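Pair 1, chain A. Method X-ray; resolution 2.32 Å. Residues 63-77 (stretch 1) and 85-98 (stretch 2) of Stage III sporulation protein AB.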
# COMPACT_ATOMS: atom_id res chain seq x y z
N SER A 63 -8.72 -0.82 14.49
CA SER A 63 -9.22 -1.22 13.16
C SER A 63 -8.08 -1.32 12.13
O SER A 63 -7.05 -0.72 12.27
CB SER A 63 -10.24 -0.21 12.63
OG SER A 63 -9.61 1.04 12.37
N ALA A 64 -8.31 -2.04 11.07
CA ALA A 64 -7.31 -2.14 10.01
C ALA A 64 -6.99 -0.77 9.42
O ALA A 64 -5.85 -0.46 9.15
CB ALA A 64 -7.79 -3.10 8.93
N LYS A 65 -8.02 0.06 9.32
CA LYS A 65 -7.88 1.42 8.85
C LYS A 65 -6.92 2.20 9.72
O LYS A 65 -6.06 2.91 9.19
CB LYS A 65 -9.24 2.09 8.80
CG LYS A 65 -9.28 3.58 8.55
CD LYS A 65 -10.69 4.09 8.83
CE LYS A 65 -10.85 5.57 8.50
NZ LYS A 65 -9.89 6.41 9.29
N THR A 66 -7.09 2.12 11.03
CA THR A 66 -6.26 2.90 11.91
C THR A 66 -4.83 2.34 11.84
O THR A 66 -3.86 3.11 11.76
CB THR A 66 -6.82 2.84 13.35
OG1 THR A 66 -8.12 3.43 13.39
CG2 THR A 66 -5.91 3.54 14.37
N ALA A 67 -4.70 1.02 11.86
CA ALA A 67 -3.38 0.37 11.78
C ALA A 67 -2.63 0.73 10.52
O ALA A 67 -1.40 0.99 10.56
CB ALA A 67 -3.49 -1.14 11.86
N TRP A 68 -3.36 0.81 9.42
CA TRP A 68 -2.76 1.24 8.17
C TRP A 68 -2.25 2.71 8.19
O TRP A 68 -1.09 2.98 7.81
CB TRP A 68 -3.73 1.08 7.03
CG TRP A 68 -3.13 1.45 5.79
CD1 TRP A 68 -3.23 2.67 5.15
CD2 TRP A 68 -2.24 0.67 5.00
NE1 TRP A 68 -2.52 2.64 3.94
CE2 TRP A 68 -1.89 1.43 3.85
CE3 TRP A 68 -1.70 -0.63 5.13
CZ2 TRP A 68 -1.01 0.95 2.89
CZ3 TRP A 68 -0.85 -1.12 4.14
CH2 TRP A 68 -0.53 -0.35 3.05
N GLU A 69 -3.10 3.61 8.65
CA GLU A 69 -2.75 5.03 8.74
C GLU A 69 -1.51 5.24 9.58
O GLU A 69 -0.60 5.96 9.18
CB GLU A 69 -3.87 5.91 9.31
CG GLU A 69 -4.48 6.80 8.27
CD GLU A 69 -5.71 6.24 7.60
OE1 GLU A 69 -6.74 6.25 8.31
OE2 GLU A 69 -5.63 5.89 6.39
N GLN A 70 -1.48 4.60 10.74
CA GLN A 70 -0.34 4.69 11.65
C GLN A 70 0.94 4.15 10.99
O GLN A 70 1.97 4.75 11.07
CB GLN A 70 -0.66 3.94 12.95
CG GLN A 70 -0.27 4.67 14.23
CD GLN A 70 -0.75 3.97 15.51
OE1 GLN A 70 0.07 3.61 16.38
NE2 GLN A 70 -2.08 3.77 15.64
N SER A 71 0.85 3.02 10.30
CA SER A 71 2.02 2.45 9.68
C SER A 71 2.51 3.30 8.55
O SER A 71 3.71 3.52 8.37
CB SER A 71 1.73 1.03 9.17
OG SER A 71 1.08 0.25 10.16
N LEU A 72 1.58 3.82 7.81
CA LEU A 72 1.92 4.72 6.75
C LEU A 72 2.73 5.97 7.20
O LEU A 72 3.72 6.35 6.55
CB LEU A 72 0.63 5.11 6.01
CG LEU A 72 0.74 6.02 4.81
CD1 LEU A 72 1.57 5.35 3.71
CD2 LEU A 72 -0.67 6.38 4.33
N LYS A 73 2.27 6.63 8.25
CA LYS A 73 2.95 7.84 8.79
C LYS A 73 4.31 7.51 9.32
O LYS A 73 5.28 8.25 9.16
CB LYS A 73 2.10 8.51 9.88
CG LYS A 73 0.79 9.15 9.35
CD LYS A 73 0.16 10.17 10.30
CE LYS A 73 -1.10 9.74 11.07
NZ LYS A 73 -2.38 10.40 10.65
N LYS A 74 4.38 6.38 9.99
CA LYS A 74 5.61 5.92 10.58
C LYS A 74 6.66 5.71 9.49
O LYS A 74 7.82 6.04 9.69
CB LYS A 74 5.29 4.65 11.39
CG LYS A 74 6.34 4.07 12.32
CD LYS A 74 5.94 2.61 12.69
CE LYS A 74 7.12 1.78 13.30
NZ LYS A 74 7.97 2.45 14.34
N VAL A 75 6.31 5.15 8.33
CA VAL A 75 7.34 4.80 7.35
C VAL A 75 7.51 5.85 6.29
O VAL A 75 8.50 5.82 5.54
CB VAL A 75 7.12 3.41 6.67
CG1 VAL A 75 6.92 2.30 7.72
CG2 VAL A 75 5.95 3.45 5.69
N TRP A 76 6.56 6.77 6.21
CA TRP A 76 6.49 7.66 5.10
C TRP A 76 7.79 8.29 4.64
O TRP A 76 8.11 8.28 3.44
CB TRP A 76 5.50 8.79 5.39
CG TRP A 76 5.37 9.64 4.18
CD1 TRP A 76 5.80 10.94 4.02
CD2 TRP A 76 4.92 9.20 2.88
NE1 TRP A 76 5.61 11.32 2.71
CE2 TRP A 76 5.06 10.28 2.00
CE3 TRP A 76 4.34 7.99 2.41
CZ2 TRP A 76 4.65 10.21 0.66
CZ3 TRP A 76 3.94 7.91 1.10
CH2 TRP A 76 4.10 9.03 0.24
N ASP A 77 8.56 8.83 5.57
CA ASP A 77 9.79 9.54 5.21
C ASP A 77 10.88 8.62 4.67
O ASP A 77 11.82 9.08 4.08
CB ASP A 77 10.34 10.33 6.42
CG ASP A 77 9.48 11.55 6.74
OD1 ASP A 77 8.78 12.12 5.86
OD2 ASP A 77 9.50 11.98 7.92
N GLU A 85 0.97 10.07 -4.04
CA GLU A 85 0.99 8.68 -3.54
C GLU A 85 0.51 8.53 -2.09
O GLU A 85 -0.18 7.55 -1.75
CB GLU A 85 2.38 8.02 -3.68
CG GLU A 85 2.78 7.65 -5.10
CD GLU A 85 3.35 8.82 -5.89
OE1 GLU A 85 2.60 9.43 -6.64
OE2 GLU A 85 4.53 9.14 -5.72
N TYR A 86 0.93 9.45 -1.23
CA TYR A 86 0.52 9.46 0.19
C TYR A 86 -1.00 9.47 0.26
O TYR A 86 -1.60 8.69 1.01
CB TYR A 86 1.06 10.68 0.99
CG TYR A 86 0.53 10.71 2.44
CD1 TYR A 86 1.09 9.90 3.43
CD2 TYR A 86 -0.54 11.55 2.80
CE1 TYR A 86 0.62 9.93 4.73
CE2 TYR A 86 -1.03 11.57 4.11
CZ TYR A 86 -0.47 10.74 5.05
OH TYR A 86 -0.94 10.73 6.35
N GLU A 87 -1.61 10.35 -0.52
CA GLU A 87 -3.06 10.49 -0.49
C GLU A 87 -3.74 9.22 -1.00
O GLU A 87 -4.71 8.78 -0.43
CB GLU A 87 -3.51 11.74 -1.30
CG GLU A 87 -3.18 13.10 -0.62
CD GLU A 87 -3.80 13.28 0.77
OE1 GLU A 87 -5.00 12.83 0.98
OE2 GLU A 87 -3.09 13.84 1.67
N VAL A 88 -3.20 8.63 -2.04
CA VAL A 88 -3.72 7.39 -2.50
C VAL A 88 -3.61 6.32 -1.44
O VAL A 88 -4.58 5.60 -1.17
CB VAL A 88 -3.06 6.93 -3.82
CG1 VAL A 88 -3.49 5.52 -4.18
CG2 VAL A 88 -3.43 7.90 -4.95
N LEU A 89 -2.44 6.21 -0.80
CA LEU A 89 -2.27 5.22 0.26
C LEU A 89 -3.16 5.47 1.48
O LEU A 89 -3.67 4.52 2.09
CB LEU A 89 -0.80 5.10 0.61
CG LEU A 89 0.04 4.52 -0.54
CD1 LEU A 89 1.50 4.68 -0.30
CD2 LEU A 89 -0.27 3.02 -0.79
N LYS A 90 -3.39 6.72 1.81
CA LYS A 90 -4.34 7.10 2.85
C LYS A 90 -5.74 6.69 2.48
O LYS A 90 -6.44 6.13 3.31
CB LYS A 90 -4.27 8.61 3.12
CG LYS A 90 -5.06 9.08 4.34
CD LYS A 90 -4.93 10.60 4.58
CE LYS A 90 -5.56 11.03 5.92
NZ LYS A 90 -4.98 12.30 6.48
N GLN A 91 -6.16 6.98 1.25
CA GLN A 91 -7.50 6.52 0.75
C GLN A 91 -7.63 5.00 0.79
O GLN A 91 -8.69 4.48 1.11
CB GLN A 91 -8.07 7.18 -0.56
CG GLN A 91 -7.20 7.62 -1.73
CD GLN A 91 -7.98 7.66 -3.10
OE1 GLN A 91 -7.49 7.17 -4.10
NE2 GLN A 91 -9.19 8.21 -3.10
N PHE A 92 -6.55 4.28 0.54
CA PHE A 92 -6.58 2.83 0.72
C PHE A 92 -6.89 2.45 2.19
O PHE A 92 -7.70 1.57 2.44
CB PHE A 92 -5.29 2.15 0.21
CG PHE A 92 -5.23 0.68 0.51
CD1 PHE A 92 -5.92 -0.21 -0.23
CD2 PHE A 92 -4.48 0.19 1.56
CE1 PHE A 92 -5.84 -1.59 0.03
CE2 PHE A 92 -4.44 -1.14 1.86
CZ PHE A 92 -5.13 -2.05 1.09
N GLY A 93 -6.25 3.09 3.16
CA GLY A 93 -6.61 2.87 4.56
C GLY A 93 -8.09 3.11 4.86
O GLY A 93 -8.73 2.28 5.48
N GLU A 94 -8.61 4.25 4.41
CA GLU A 94 -10.01 4.65 4.61
C GLU A 94 -10.91 3.57 4.04
O GLU A 94 -11.85 3.10 4.69
CB GLU A 94 -10.24 6.05 3.97
CG GLU A 94 -9.18 7.14 4.35
CD GLU A 94 -9.56 8.30 5.29
OE1 GLU A 94 -8.91 9.39 5.13
OE2 GLU A 94 -10.42 8.13 6.21
N THR A 95 -10.50 3.00 2.91
CA THR A 95 -11.17 1.89 2.32
C THR A 95 -11.32 0.64 3.16
O THR A 95 -12.22 -0.19 2.95
CB THR A 95 -10.42 1.54 0.99
OG1 THR A 95 -10.63 2.58 0.04
CG2 THR A 95 -10.83 0.22 0.37
N LEU A 96 -10.38 0.39 4.05
CA LEU A 96 -10.45 -0.83 4.88
C LEU A 96 -11.61 -0.80 5.84
O LEU A 96 -11.96 -1.82 6.44
CB LEU A 96 -9.10 -1.04 5.62
CG LEU A 96 -7.91 -1.16 4.66
CD1 LEU A 96 -6.58 -1.12 5.36
CD2 LEU A 96 -8.00 -2.40 3.83
N GLY A 97 -12.06 0.42 6.11
CA GLY A 97 -13.19 0.65 6.97
C GLY A 97 -14.53 0.78 6.31
O GLY A 97 -15.49 1.07 6.99
N ILE A 98 -14.60 0.54 5.00
CA ILE A 98 -15.87 0.43 4.30
C ILE A 98 -16.54 -0.93 4.59
O ILE A 98 -15.98 -1.97 4.32
CB ILE A 98 -15.68 0.70 2.77
CG1 ILE A 98 -15.16 2.12 2.55
CG2 ILE A 98 -16.99 0.52 2.00
CD1 ILE A 98 -14.85 2.44 1.10

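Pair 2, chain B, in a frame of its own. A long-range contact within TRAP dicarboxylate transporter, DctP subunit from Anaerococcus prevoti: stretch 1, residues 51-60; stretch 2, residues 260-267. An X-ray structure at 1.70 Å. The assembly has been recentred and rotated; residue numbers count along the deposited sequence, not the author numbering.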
# COMPACT_ATOMS: atom_id res chain seq x y z
N ALA B 51 -0.38 -11.41 -15.08
CA ALA B 51 -1.71 -11.95 -15.47
C ALA B 51 -2.51 -10.90 -16.26
O ALA B 51 -3.17 -11.21 -17.26
CB ALA B 51 -2.46 -12.41 -14.25
N PHE B 52 -2.45 -9.66 -15.80
CA PHE B 52 -3.01 -8.52 -16.53
C PHE B 52 -2.48 -8.47 -17.97
O PHE B 52 -3.26 -8.37 -18.94
CB PHE B 52 -2.66 -7.24 -15.77
CG PHE B 52 -2.92 -5.96 -16.55
CD1 PHE B 52 -4.20 -5.49 -16.73
CD2 PHE B 52 -1.86 -5.24 -17.07
CE1 PHE B 52 -4.44 -4.31 -17.45
CE2 PHE B 52 -2.10 -4.05 -17.78
CZ PHE B 52 -3.38 -3.60 -17.97
N GLU B 53 -1.15 -8.54 -18.11
CA GLU B 53 -0.52 -8.47 -19.41
C GLU B 53 -1.00 -9.60 -20.30
O GLU B 53 -1.36 -9.40 -21.47
CB GLU B 53 0.99 -8.54 -19.27
CG GLU B 53 1.73 -8.70 -20.59
CD GLU B 53 3.22 -8.66 -20.41
OE1 GLU B 53 3.67 -8.40 -19.28
OE2 GLU B 53 3.95 -8.88 -21.40
N GLU B 54 -1.03 -10.81 -19.76
CA GLU B 54 -1.44 -11.95 -20.55
C GLU B 54 -2.92 -11.84 -20.95
O GLU B 54 -3.30 -12.14 -22.09
CB GLU B 54 -1.19 -13.23 -19.76
CG GLU B 54 -1.46 -14.49 -20.60
CD GLU B 54 -1.21 -15.77 -19.84
OE1 GLU B 54 -0.90 -15.67 -18.63
OE2 GLU B 54 -1.31 -16.86 -20.44
N TYR B 55 -3.76 -11.42 -20.02
CA TYR B 55 -5.17 -11.28 -20.31
C TYR B 55 -5.39 -10.30 -21.46
O TYR B 55 -6.10 -10.60 -22.42
CB TYR B 55 -5.97 -10.81 -19.09
CG TYR B 55 -7.42 -10.63 -19.41
CD1 TYR B 55 -8.29 -11.72 -19.39
CD2 TYR B 55 -7.93 -9.39 -19.76
CE1 TYR B 55 -9.63 -11.57 -19.70
CE2 TYR B 55 -9.27 -9.23 -20.08
CZ TYR B 55 -10.11 -10.33 -20.05
OH TYR B 55 -11.44 -10.18 -20.38
N VAL B 56 -4.78 -9.12 -21.36
CA VAL B 56 -5.04 -8.08 -22.34
C VAL B 56 -4.44 -8.45 -23.69
O VAL B 56 -5.09 -8.29 -24.72
CB VAL B 56 -4.50 -6.71 -21.87
CG1 VAL B 56 -4.61 -5.69 -22.99
CG2 VAL B 56 -5.26 -6.25 -20.64
N GLU B 57 -3.22 -8.96 -23.69
CA GLU B 57 -2.56 -9.30 -24.94
C GLU B 57 -3.23 -10.47 -25.65
O GLU B 57 -3.21 -10.54 -26.87
CB GLU B 57 -1.07 -9.58 -24.68
CG GLU B 57 -0.31 -8.33 -24.27
CD GLU B 57 1.19 -8.55 -24.19
OE1 GLU B 57 1.66 -9.69 -24.41
OE2 GLU B 57 1.90 -7.56 -23.90
N ASP B 58 -3.84 -11.37 -24.88
CA ASP B 58 -4.58 -12.47 -25.49
C ASP B 58 -5.79 -11.95 -26.27
O ASP B 58 -6.16 -12.54 -27.29
CB ASP B 58 -5.06 -13.47 -24.43
CG ASP B 58 -3.95 -14.42 -23.98
OD1 ASP B 58 -2.89 -14.46 -24.63
OD2 ASP B 58 -4.16 -15.12 -22.97
N LYS B 59 -6.41 -10.87 -25.81
CA LYS B 59 -7.59 -10.35 -26.50
C LYS B 59 -7.24 -9.33 -27.57
O LYS B 59 -7.95 -9.19 -28.57
CB LYS B 59 -8.59 -9.72 -25.51
CG LYS B 59 -8.92 -10.59 -24.29
CD LYS B 59 -10.39 -10.99 -24.23
CE LYS B 59 -11.30 -9.76 -24.19
NZ LYS B 59 -12.73 -10.07 -23.85
N LEU B 60 -6.14 -8.61 -27.36
CA LEU B 60 -5.79 -7.43 -28.14
C LEU B 60 -4.27 -7.34 -28.39
O LEU B 60 -3.71 -6.24 -28.48
CB LEU B 60 -6.19 -6.20 -27.34
CG LEU B 60 -7.50 -5.47 -27.57
CD1 LEU B 60 -8.67 -6.38 -27.84
CD2 LEU B 60 -7.76 -4.63 -26.33
N LYS B 260 -12.97 -1.81 -22.44
CA LYS B 260 -13.64 -2.91 -21.77
C LYS B 260 -12.65 -4.02 -21.43
O LYS B 260 -12.69 -4.61 -20.34
CB LYS B 260 -14.80 -3.43 -22.63
CG LYS B 260 -15.99 -2.49 -22.56
CD LYS B 260 -17.02 -2.81 -23.61
CE LYS B 260 -18.31 -2.06 -23.33
NZ LYS B 260 -19.18 -2.04 -24.53
N VAL B 261 -11.71 -4.28 -22.34
CA VAL B 261 -10.71 -5.31 -22.12
C VAL B 261 -9.74 -4.89 -21.02
O VAL B 261 -9.42 -5.68 -20.13
CB VAL B 261 -9.96 -5.66 -23.41
CG1 VAL B 261 -8.79 -6.59 -23.10
CG2 VAL B 261 -10.93 -6.29 -24.44
N PHE B 262 -9.27 -3.65 -21.07
CA PHE B 262 -8.40 -3.19 -19.98
C PHE B 262 -9.10 -3.25 -18.63
O PHE B 262 -8.47 -3.65 -17.64
CB PHE B 262 -7.87 -1.77 -20.25
CG PHE B 262 -6.66 -1.76 -21.10
CD1 PHE B 262 -5.40 -1.81 -20.54
CD2 PHE B 262 -6.77 -1.71 -22.48
CE1 PHE B 262 -4.29 -1.80 -21.34
CE2 PHE B 262 -5.65 -1.70 -23.27
CZ PHE B 262 -4.42 -1.76 -22.71
N ASP B 263 -10.37 -2.89 -18.58
CA ASP B 263 -11.11 -2.92 -17.33
C ASP B 263 -11.21 -4.35 -16.78
O ASP B 263 -11.02 -4.59 -15.59
CB ASP B 263 -12.51 -2.30 -17.49
CG ASP B 263 -12.48 -0.78 -17.67
OD1 ASP B 263 -11.40 -0.17 -17.53
OD2 ASP B 263 -13.55 -0.19 -17.94
N GLU B 264 -11.49 -5.30 -17.67
CA GLU B 264 -11.54 -6.71 -17.29
C GLU B 264 -10.16 -7.14 -16.79
O GLU B 264 -10.04 -7.87 -15.80
CB GLU B 264 -11.96 -7.57 -18.49
CG GLU B 264 -13.41 -7.42 -18.92
CD GLU B 264 -13.71 -8.06 -20.29
OE1 GLU B 264 -12.79 -8.17 -21.13
OE2 GLU B 264 -14.88 -8.45 -20.52
N GLY B 265 -9.12 -6.65 -17.47
CA GLY B 265 -7.77 -6.93 -17.04
C GLY B 265 -7.46 -6.44 -15.65
O GLY B 265 -6.75 -7.10 -14.90
N PHE B 266 -7.95 -5.25 -15.30
CA PHE B 266 -7.73 -4.71 -13.96
C PHE B 266 -8.39 -5.60 -12.91
O PHE B 266 -7.88 -5.74 -11.79
CB PHE B 266 -8.29 -3.29 -13.86
CG PHE B 266 -7.61 -2.28 -14.75
CD1 PHE B 266 -6.25 -2.32 -14.99
CD2 PHE B 266 -8.37 -1.27 -15.34
CE1 PHE B 266 -5.64 -1.36 -15.80
CE2 PHE B 266 -7.76 -0.32 -16.15
CZ PHE B 266 -6.41 -0.38 -16.40
N LYS B 267 -9.54 -6.19 -13.24
CA LYS B 267 -10.22 -7.08 -12.33
C LYS B 267 -9.41 -8.35 -12.15
O LYS B 267 -9.26 -8.86 -11.05
CB LYS B 267 -11.61 -7.43 -12.84
CG LYS B 267 -12.41 -8.22 -11.84
CD LYS B 267 -13.81 -8.58 -12.39
CE LYS B 267 -14.55 -7.36 -12.95
NZ LYS B 267 -15.86 -7.76 -13.56

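Both pairs are two helices packed nearly antiparallel. The angle between their directions is 160° in pair 1 and 153° in pair 2, and the axes approach to 8.0 Å and 8.7 Å. Fourteen central residues superpose with an RMSD of 0.9 Å.

Where the two backbones come nearest, both pairs have a glycine, A:Gly93 and B:Gly265. Its CA lies 4.7 Å from the CA of A:Lys65 in pair 1. In pair 2 the CA of B:Gly265 lies 5.0 Å from the CA of B:Phe52, the residue matched to A:Lys65. Neither pair has room for a CB here. An ideal CB on A:Gly93 would lie 2.3 Å from A:Glu69 OE2 and 2.8 Å from A:Trp68 CD1. One on B:Gly265 would lie 3.0 Å from B:Phe52 CD1, also a clash.

A:Trp68 matches B:Tyr55, and both aromatic side chains point toward the partner helix. Both lie against the glycine: A:Trp68 CD1 is 3.4 Å from A:Gly93 CA, and B:Tyr55 CD2 is 3.7 Å from B:Gly265 CA. Their polar atoms find different acceptors. A:Trp68 NE1 donates to the backbone A:Leu89 O at 2.9 Å. B:Tyr55 OH donates to the side-chain B:Glu264 OE1 at 2.5 Å. B:Glu264 matches A:Phe92, which instead turns its ring edge to the face of A:Trp68.

A:Lys65 and B:Phe52 flank the glycine differently. A:Lys65 NZ forms a salt bridge with A:Glu94 OE2 at 3.6 Å. B:Phe52 meets B:Phe266, the match of A:Glu94, with near-parallel rings slid apart. A charged pair is thus replaced by an aromatic one.

A:Glu69 matches B:Val56. A:Glu69 OE2 comes within 3.2 Å of A:Lys90 O, but both atoms are acceptors and no hydrogen bond forms. B:Val56 CG1 instead sits over the face of B:Phe262, the match of A:Lys90, 3.9 Å from B:Phe262 CZ.

A:Leu72 matches B:Lys59. A:Leu72 CD1 packs 3.9 Å from A:Leu89 CB. B:Lys59 CE packs 3.5 Å from B:Val261 CG2, while its NZ makes a salt bridge and a weak hydrogen bond with B:Glu264 OE1 at 3.3 Å. A:Leu89 and B:Val261 also match. B:Val261 sits as a knob among B:Tyr55, B:Val56, B:Lys59 and B:Leu60.

At the next matched position, A:Lys73 CG lies 3.8 Å from A:Tyr86 OH. B:Leu60 points toward the partner helix, with CD2 3.8 Å from B:Val261 CB.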